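Local coordinates for xylosidase (Xanthomonas axonopodis pv. citri, PDB 6XN2), which probably hydrolyses xylose-containing chains as a family 43 glycoside hydrolase, and holds beta-D-xylopyranose units in its pocket, at residues H66-G71 and M83-V88; V110-R115 and A135-G140; L320-S325 and S336-P341. All blocks are in the same frame, centred on the assembly; numbering follows the deposited sequence.

Contact 1 (H66-G71 and M83-V88); sequences HDLDAG and MADYHV
His66 meets the carboxylate of Asp85 at the edge of its imidazole ring. ND1 donates to OD1 of Asp85 over 3.0 Å with an N-H...O angle of 172°; OD1 lies in the ring plane and receives the proton on its syn lone pair. The second oxygen, OD2, is 3.3 Å from the same ND1 and adds a weak, bent bond. Because ring and carboxylate planes stand 82° apart, the carboxylate is turned across the imidazole edge instead of lying flat with it. His66 has its CG anti to the backbone N, which carries the ring out to the aspartate. His87 comes in obliquely, its ring plane at 81° to that of His66, with CD2 3.7 Å from ND1 of His66; its own ND1 is bonded to Asp100. One face of the His66 ring is covered from within its own segment by CD2 of Leu68, whose other methyl, CD1, reaches toward Ala84.

Met83 and Asp67 run side by side, pointing the same way. The methionine chain bends at chi2 and chi3, and its CE lies 3.7 Å from OD1 of Asp67, while OD2 of that aspartate is paired with Arg335. No direct backbone hydrogen bond crosses between the two segments, and two waters bridge them instead: one accepts from His66 N and donates to Asp85 O, each at 2.8 Å, and the other accepts from Ala84 N and lies within bonding distance of His66 O and Asp85 OD2, more acceptors being near it than it has protons. The contact thus joins the ends of neighbouring antiparallel strands, 59-67 and 85-91, in a four-stranded blade of the beta-propeller characteristic of family 43, and Met83 extends it into the xylopyranose pocket.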
# COMPACT_ATOMS: atom_id res chain seq x y z
N HIS A 66 -9.14 -4.11 7.25
CA HIS A 66 -10.03 -5.17 7.78
C HIS A 66 -11.35 -5.14 7.04
O HIS A 66 -12.16 -4.35 7.37
CB HIS A 66 -10.27 -5.01 9.28
CG HIS A 66 -11.16 -6.06 9.83
ND1 HIS A 66 -11.71 -6.00 11.06
CD2 HIS A 66 -11.59 -7.22 9.30
CE1 HIS A 66 -12.45 -7.05 11.27
NE2 HIS A 66 -12.39 -7.80 10.22
N ASP A 67 -11.49 -5.97 6.02
CA ASP A 67 -12.68 -6.05 5.21
C ASP A 67 -13.79 -6.64 6.02
O ASP A 67 -13.60 -7.60 6.67
CB ASP A 67 -12.45 -6.94 4.01
CG ASP A 67 -11.57 -6.33 2.98
OD1 ASP A 67 -11.45 -5.12 2.96
OD2 ASP A 67 -11.03 -7.05 2.18
N LEU A 68 -14.96 -6.06 5.93
CA LEU A 68 -16.10 -6.52 6.69
C LEU A 68 -17.17 -7.18 5.83
O LEU A 68 -17.54 -6.66 4.84
CB LEU A 68 -16.71 -5.38 7.44
CG LEU A 68 -15.86 -4.74 8.50
CD1 LEU A 68 -16.53 -3.52 9.07
CD2 LEU A 68 -15.54 -5.74 9.57
N ASP A 69 -17.67 -8.31 6.29
CA ASP A 69 -18.68 -9.05 5.55
C ASP A 69 -20.08 -8.70 6.03
O ASP A 69 -20.53 -9.16 7.07
CB ASP A 69 -18.43 -10.56 5.69
CG ASP A 69 -19.33 -11.39 4.80
OD1 ASP A 69 -19.95 -10.83 3.86
OD2 ASP A 69 -19.41 -12.62 5.02
N ALA A 70 -20.77 -7.87 5.25
CA ALA A 70 -22.14 -7.47 5.56
C ALA A 70 -23.14 -8.53 5.11
O ALA A 70 -24.12 -8.21 4.42
CB ALA A 70 -22.46 -6.12 4.93
N GLY A 71 -22.90 -9.78 5.49
CA GLY A 71 -23.77 -10.88 5.12
C GLY A 71 -23.72 -11.20 3.64
O GLY A 71 -24.72 -11.63 3.05
N MET A 83 -14.79 -0.51 5.41
CA MET A 83 -14.02 -0.85 6.57
C MET A 83 -14.10 0.21 7.67
O MET A 83 -14.23 1.37 7.38
CB MET A 83 -12.62 -1.17 6.13
CG MET A 83 -12.63 -2.17 5.02
SD MET A 83 -12.51 -1.50 3.39
CE MET A 83 -10.76 -1.46 3.30
N ALA A 84 -14.03 -0.21 8.93
CA ALA A 84 -14.20 0.73 10.03
C ALA A 84 -13.10 0.65 11.07
O ALA A 84 -13.06 1.47 11.99
CB ALA A 84 -15.55 0.50 10.70
N ASP A 85 -12.23 -0.33 10.95
CA ASP A 85 -11.24 -0.55 12.03
C ASP A 85 -9.97 -1.22 11.51
O ASP A 85 -9.96 -1.68 10.40
CB ASP A 85 -11.87 -1.44 13.09
CG ASP A 85 -12.02 -2.88 12.65
OD1 ASP A 85 -11.11 -3.62 12.85
OD2 ASP A 85 -13.05 -3.22 12.10
N TYR A 86 -8.95 -1.26 12.36
CA TYR A 86 -7.72 -1.87 12.01
C TYR A 86 -7.24 -2.82 13.07
O TYR A 86 -7.38 -2.59 14.22
CB TYR A 86 -6.63 -0.81 11.84
CG TYR A 86 -6.86 0.15 10.72
CD1 TYR A 86 -7.01 -0.28 9.44
CD2 TYR A 86 -6.92 1.48 10.95
CE1 TYR A 86 -7.23 0.59 8.43
CE2 TYR A 86 -7.14 2.36 9.94
CZ TYR A 86 -7.30 1.91 8.68
OH TYR A 86 -7.53 2.77 7.67
N HIS A 87 -6.69 -3.92 12.60
CA HIS A 87 -6.02 -4.87 13.50
C HIS A 87 -4.52 -4.80 13.23
O HIS A 87 -4.12 -4.25 12.24
CB HIS A 87 -6.47 -6.30 13.26
CG HIS A 87 -7.82 -6.60 13.79
ND1 HIS A 87 -8.05 -7.65 14.62
CD2 HIS A 87 -9.00 -6.02 13.60
CE1 HIS A 87 -9.31 -7.69 14.92
NE2 HIS A 87 -9.90 -6.71 14.31
N VAL A 88 -3.74 -5.37 14.13
CA VAL A 88 -2.33 -5.51 13.91
C VAL A 88 -1.96 -6.98 13.97
O VAL A 88 -2.38 -7.65 14.82
CB VAL A 88 -1.49 -4.69 14.89
CG1 VAL A 88 -0.03 -4.91 14.65
CG2 VAL A 88 -1.82 -3.24 14.75
O HOH W 1 -9.76 -1.41 7.62
O HOH W 2 -12.96 -2.84 9.44

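Contact 2 (V110-R115 and A135-G140); sequences VPWAQR and AKRADG
The indole of Trp112 meets Ala135 and Arg137 with its rim, next to a classic beta bulge in which Gln114 and Arg115 both face Lys136. CG of Arg137 lies in the ring plane, 3.9 Å from CE3 of Trp112, and the carbonyl O of Ala135 is near that plane, 3.4 Å from CZ3. One face of the indole carries CG1 of Val110 and CB of Ala113, both offset toward the rim. With CG between the backbone N and the carbonyl carbon (chi1 65°), the indole is directed to strand 128-136, where CH2 also touches CB of Ala135; Phe133 and Pro162 pack on it from outside the two segments.

In the bulge, Lys136 O accepts from Gln114 N at 2.8 Å, in the carbonyl plane, and more weakly from Arg115 N, while Lys136 N donates to Arg115 O at 3.0 Å. These bonds tie the loop between strands 99-106 and 121-125 to the end of strand 128-136; residues 112-115 and 135-138 run 100° apart.

Arg137 and Asp139 form a side-on salt bridge within the type I turn from Arg137 to Gly140. NE and NH2 of the arginine each hold one carboxylate oxygen, and the NH2 bond, 2.7 Å to OD2, uses the syn lone pair and lies in the guanidinium plane.

The side chains of Arg115, extended, and Lys136, bent at chi3, lie side by side, pointing the same way, so that two cations come close, Arg115 NH2 being 3.6 Å from Lys136 NZ. Their repulsion is probably eased by a water that accepts from NH2 and weakly from NZ, and by Gln116, whose OE1 accepts from NZ. A second water accepts from Arg115 NE, in the guanidinium plane, and donates to both Gln114 OE1 and Arg137 O.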
# COMPACT_ATOMS: atom_id res chain seq x y z
N VAL A 110 -11.99 8.33 15.61
CA VAL A 110 -11.36 9.28 14.65
C VAL A 110 -12.40 10.37 14.40
O VAL A 110 -13.23 10.20 13.55
CB VAL A 110 -10.94 8.58 13.35
CG1 VAL A 110 -10.24 9.55 12.43
CG2 VAL A 110 -10.06 7.39 13.63
N PRO A 111 -12.33 11.50 15.12
CA PRO A 111 -13.34 12.54 15.04
C PRO A 111 -13.56 13.15 13.66
O PRO A 111 -14.65 13.48 13.36
CB PRO A 111 -12.81 13.62 15.98
CG PRO A 111 -11.89 12.89 16.89
CD PRO A 111 -11.25 11.84 16.03
N TRP A 112 -12.50 13.27 12.88
CA TRP A 112 -12.61 13.92 11.58
C TRP A 112 -13.16 12.98 10.50
O TRP A 112 -13.58 13.43 9.44
CB TRP A 112 -11.26 14.49 11.13
CG TRP A 112 -10.19 13.45 10.88
CD1 TRP A 112 -9.25 13.01 11.77
CD2 TRP A 112 -9.96 12.73 9.66
NE1 TRP A 112 -8.45 12.06 11.18
CE2 TRP A 112 -8.86 11.87 9.89
CE3 TRP A 112 -10.57 12.73 8.40
CZ2 TRP A 112 -8.37 11.02 8.90
CZ3 TRP A 112 -10.08 11.88 7.42
CH2 TRP A 112 -8.99 11.04 7.67
N ALA A 113 -13.15 11.68 10.77
CA ALA A 113 -13.52 10.69 9.75
C ALA A 113 -14.91 10.13 9.97
O ALA A 113 -15.32 9.89 11.11
CB ALA A 113 -12.51 9.56 9.72
N GLN A 114 -15.63 9.89 8.88
CA GLN A 114 -16.95 9.26 8.98
C GLN A 114 -16.89 7.76 8.67
O GLN A 114 -17.51 6.95 9.36
CB GLN A 114 -17.95 9.94 8.03
CG GLN A 114 -19.38 9.45 8.22
CD GLN A 114 -20.23 9.57 6.96
OE1 GLN A 114 -20.18 10.57 6.24
NE2 GLN A 114 -21.02 8.53 6.68
N ARG A 115 -16.15 7.40 7.63
CA ARG A 115 -16.20 6.03 7.14
C ARG A 115 -14.98 5.65 6.30
O ARG A 115 -14.11 6.48 6.04
CB ARG A 115 -17.47 5.82 6.32
CG ARG A 115 -17.53 6.70 5.08
CD ARG A 115 -18.92 6.72 4.46
NE ARG A 115 -18.87 7.31 3.12
CZ ARG A 115 -18.95 6.60 1.99
NH1 ARG A 115 -19.12 5.28 2.05
NH2 ARG A 115 -18.89 7.21 0.82
N ALA A 135 -8.98 7.87 5.47
CA ALA A 135 -10.40 7.73 5.76
C ALA A 135 -11.14 8.87 5.10
O ALA A 135 -10.54 9.85 4.67
CB ALA A 135 -10.64 7.72 7.27
N LYS A 136 -12.46 8.72 5.02
CA LYS A 136 -13.29 9.67 4.31
C LYS A 136 -14.03 10.58 5.30
O LYS A 136 -14.64 10.09 6.25
CB LYS A 136 -14.28 8.92 3.42
CG LYS A 136 -15.02 9.78 2.44
CD LYS A 136 -15.80 8.94 1.43
CE LYS A 136 -14.93 8.56 0.24
NZ LYS A 136 -15.60 7.51 -0.57
N ARG A 137 -13.99 11.87 5.04
CA ARG A 137 -14.70 12.82 5.86
C ARG A 137 -16.18 12.75 5.57
O ARG A 137 -16.59 12.21 4.57
CB ARG A 137 -14.26 14.24 5.56
CG ARG A 137 -12.80 14.52 5.75
CD ARG A 137 -12.41 15.97 5.64
NE ARG A 137 -13.03 16.65 4.53
CZ ARG A 137 -12.39 17.37 3.62
NH1 ARG A 137 -11.09 17.46 3.67
NH2 ARG A 137 -13.04 17.97 2.66
N ALA A 138 -16.98 13.34 6.43
CA ALA A 138 -18.42 13.32 6.21
C ALA A 138 -18.79 13.89 4.84
O ALA A 138 -19.78 13.45 4.25
CB ALA A 138 -19.13 14.08 7.31
N ASP A 139 -18.00 14.83 4.34
CA ASP A 139 -18.30 15.45 3.05
C ASP A 139 -17.78 14.65 1.86
O ASP A 139 -17.76 15.14 0.73
CB ASP A 139 -17.76 16.89 2.99
CG ASP A 139 -16.23 16.97 2.99
OD1 ASP A 139 -15.53 15.93 2.96
OD2 ASP A 139 -15.72 18.11 2.99
N GLY A 140 -17.34 13.42 2.12
CA GLY A 140 -16.98 12.51 1.05
C GLY A 140 -15.53 12.55 0.59
O GLY A 140 -15.13 11.74 -0.24
O HOH W 3 -18.77 10.13 3.63
O HOH W 4 -18.31 6.07 -1.55

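Contact 3 (L320-S325 and S336-P341); sequences LFYHDS and SIKMAP
Strands 320-324 and 336-341 pair antiparallel, their axes 4.3 Å apart at closest and their directions 145° apart, with three hydrogen-bonded pairs (Leu320 with Ala340, Tyr322 with Lys338, Asp324 with Ser336) separated by the non-hydrogen-bonded pairs Phe321 with Met339 and His323 with Ile337. In the central pair, Lys338 N donates to Tyr322 O at 2.6 Å, the donor tilted out of the carbonyl plane.

On the face bearing Phe321, Met339, His323 and Ile337, the side chains of Phe321 and Ile337 pack on strands 47-56 and 59-67. Met339 lies beside Phe321, pointing the same way: its CB sits over one ring face in a CH-pi contact, offset toward the rim, while the bend at chi3 brings Met339 CE to 3.5 Å from Phe321 CZ. Met339 SD lies obliquely 4.8 Å from the centroid of the Phe321 ring, a Met-aromatic contact. Of the His323 side chain, CB is the part near Ile337, and it also lies 3.2 Å from Ser336 O; the ring leads away to Thr306 and to the backbone N of Asp50, a residue of the xylose pocket.

Across the opposite face, the Tyr322 ring has CB of Lys338 over one side, 3.9 Å from the centroid and 18° off the normal, and CB of Ala340 at its edge. The lysine then runs extended past the ring and delivers NZ to Asp324 OD2 at 2.6 Å, on the syn side but 23° out of the carboxylate plane. Asp324 OD2 is also hydrogen-bonded to Tyr356 OH. A water links NZ to Tyr322 OH, which is also hydrogen-bonded to Ser39 OG; a second donates to Asp324 OD1 and is bonded to Ser336 OG. In this buried hairpin the charges of Lys338 and Asp324 therefore offset each other, which probably favours the ionised form of both.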
# COMPACT_ATOMS: atom_id res chain seq x y z
N LEU A 320 7.40 -10.33 -0.34
CA LEU A 320 6.28 -9.60 -0.90
C LEU A 320 5.04 -9.96 -0.09
O LEU A 320 4.70 -11.14 0.05
CB LEU A 320 6.07 -9.95 -2.38
CG LEU A 320 4.80 -9.32 -2.98
CD1 LEU A 320 5.00 -7.82 -3.10
CD2 LEU A 320 4.39 -9.92 -4.32
N PHE A 321 4.39 -8.95 0.48
CA PHE A 321 3.10 -9.15 1.12
C PHE A 321 2.04 -8.63 0.18
O PHE A 321 2.17 -7.54 -0.37
CB PHE A 321 3.03 -8.44 2.46
CG PHE A 321 3.91 -9.05 3.51
CD1 PHE A 321 5.27 -8.81 3.50
CD2 PHE A 321 3.38 -9.86 4.49
CE1 PHE A 321 6.10 -9.38 4.47
CE2 PHE A 321 4.19 -10.42 5.46
CZ PHE A 321 5.55 -10.18 5.44
N TYR A 322 0.98 -9.40 -0.04
CA TYR A 322 -0.03 -9.00 -0.99
C TYR A 322 -1.36 -9.56 -0.53
O TYR A 322 -1.45 -10.09 0.58
CB TYR A 322 0.32 -9.47 -2.41
CG TYR A 322 0.43 -10.97 -2.57
CD1 TYR A 322 1.54 -11.67 -2.08
CD2 TYR A 322 -0.56 -11.70 -3.23
CE1 TYR A 322 1.64 -13.04 -2.22
CE2 TYR A 322 -0.46 -13.08 -3.38
CZ TYR A 322 0.64 -13.74 -2.88
OH TYR A 322 0.75 -15.11 -3.03
N HIS A 323 -2.39 -9.43 -1.36
CA HIS A 323 -3.67 -10.04 -1.03
C HIS A 323 -4.40 -10.56 -2.26
O HIS A 323 -4.07 -10.21 -3.40
CB HIS A 323 -4.57 -9.06 -0.24
CG HIS A 323 -5.11 -7.92 -1.06
ND1 HIS A 323 -4.87 -6.60 -0.74
CD2 HIS A 323 -5.89 -7.90 -2.16
CE1 HIS A 323 -5.48 -5.82 -1.61
NE2 HIS A 323 -6.10 -6.58 -2.50
N ASP A 324 -5.39 -11.42 -2.04
CA ASP A 324 -6.34 -11.74 -3.11
C ASP A 324 -7.69 -12.11 -2.52
O ASP A 324 -7.89 -12.04 -1.30
CB ASP A 324 -5.80 -12.84 -4.03
CG ASP A 324 -5.67 -14.22 -3.36
OD1 ASP A 324 -6.34 -14.51 -2.35
OD2 ASP A 324 -4.88 -15.03 -3.88
N SER A 325 -8.60 -12.52 -3.38
CA SER A 325 -9.97 -12.77 -2.96
C SER A 325 -10.35 -14.25 -3.03
O SER A 325 -11.52 -14.58 -3.15
CB SER A 325 -10.93 -11.95 -3.83
OG SER A 325 -10.78 -10.56 -3.58
N SER A 336 -7.98 -11.51 1.65
CA SER A 336 -7.10 -12.08 2.66
C SER A 336 -5.66 -11.79 2.26
O SER A 336 -5.30 -11.93 1.09
CB SER A 336 -7.32 -13.59 2.81
OG SER A 336 -6.62 -14.28 1.79
N ILE A 337 -4.83 -11.41 3.22
CA ILE A 337 -3.44 -11.11 2.89
C ILE A 337 -2.58 -12.37 2.83
O ILE A 337 -2.90 -13.40 3.43
CB ILE A 337 -2.82 -10.10 3.88
CG1 ILE A 337 -2.64 -10.73 5.27
CG2 ILE A 337 -3.64 -8.80 3.89
CD1 ILE A 337 -1.65 -9.98 6.15
N LYS A 338 -1.50 -12.27 2.07
CA LYS A 338 -0.62 -13.38 1.80
C LYS A 338 0.82 -12.89 1.79
O LYS A 338 1.07 -11.69 1.70
CB LYS A 338 -0.96 -14.02 0.45
CG LYS A 338 -2.36 -14.59 0.36
CD LYS A 338 -2.61 -15.18 -1.03
CE LYS A 338 -3.70 -16.23 -1.00
NZ LYS A 338 -3.85 -16.88 -2.34
N MET A 339 1.78 -13.79 1.82
CA MET A 339 3.18 -13.43 1.68
C MET A 339 3.91 -14.43 0.82
O MET A 339 3.51 -15.53 0.73
CB MET A 339 3.89 -13.30 3.02
CG MET A 339 4.08 -14.58 3.74
SD MET A 339 4.57 -14.34 5.45
CE MET A 339 6.13 -13.58 5.21
N ALA A 340 4.99 -13.99 0.20
CA ALA A 340 5.84 -14.80 -0.64
C ALA A 340 7.27 -14.30 -0.67
O ALA A 340 7.51 -13.14 -0.61
CB ALA A 340 5.28 -14.85 -2.04
N PRO A 341 8.24 -15.23 -0.78
CA PRO A 341 9.63 -14.79 -0.82
C PRO A 341 9.96 -14.00 -2.08
O PRO A 341 9.61 -14.40 -3.14
CB PRO A 341 10.40 -16.08 -0.81
CG PRO A 341 9.44 -17.10 -1.27
CD PRO A 341 8.11 -16.68 -0.82
O HOH W 5 -1.18 -16.94 -3.83
O HOH W 6 -7.41 -15.83 -0.14

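Contacts 1, 2 and 3 follow one another along the chain, and none touches another. Contacts 1 and 2 have centres 16 Å apart and approach to about 4 Å at their nearest atoms; contacts 1 and 3 are similarly placed, with centres 17 Å apart and nearest atoms about 5 Å apart. Contacts 2 and 3 are the distant pair, their centres 28 Å apart. Contact 1 reaches the bound xylopyranose directly, the Met83 side chain lying about 3 Å from it. The side chain of His323 in contact 3, hydrogen-bonded to the backbone N of the pocket residue Asp50, is about 6 Å from a bound xylopyranose, and that of Lys136 in contact 2 about 10 Å. Arg335, another pocket residue, connects the first and third, pairing with Asp67 and touching His323.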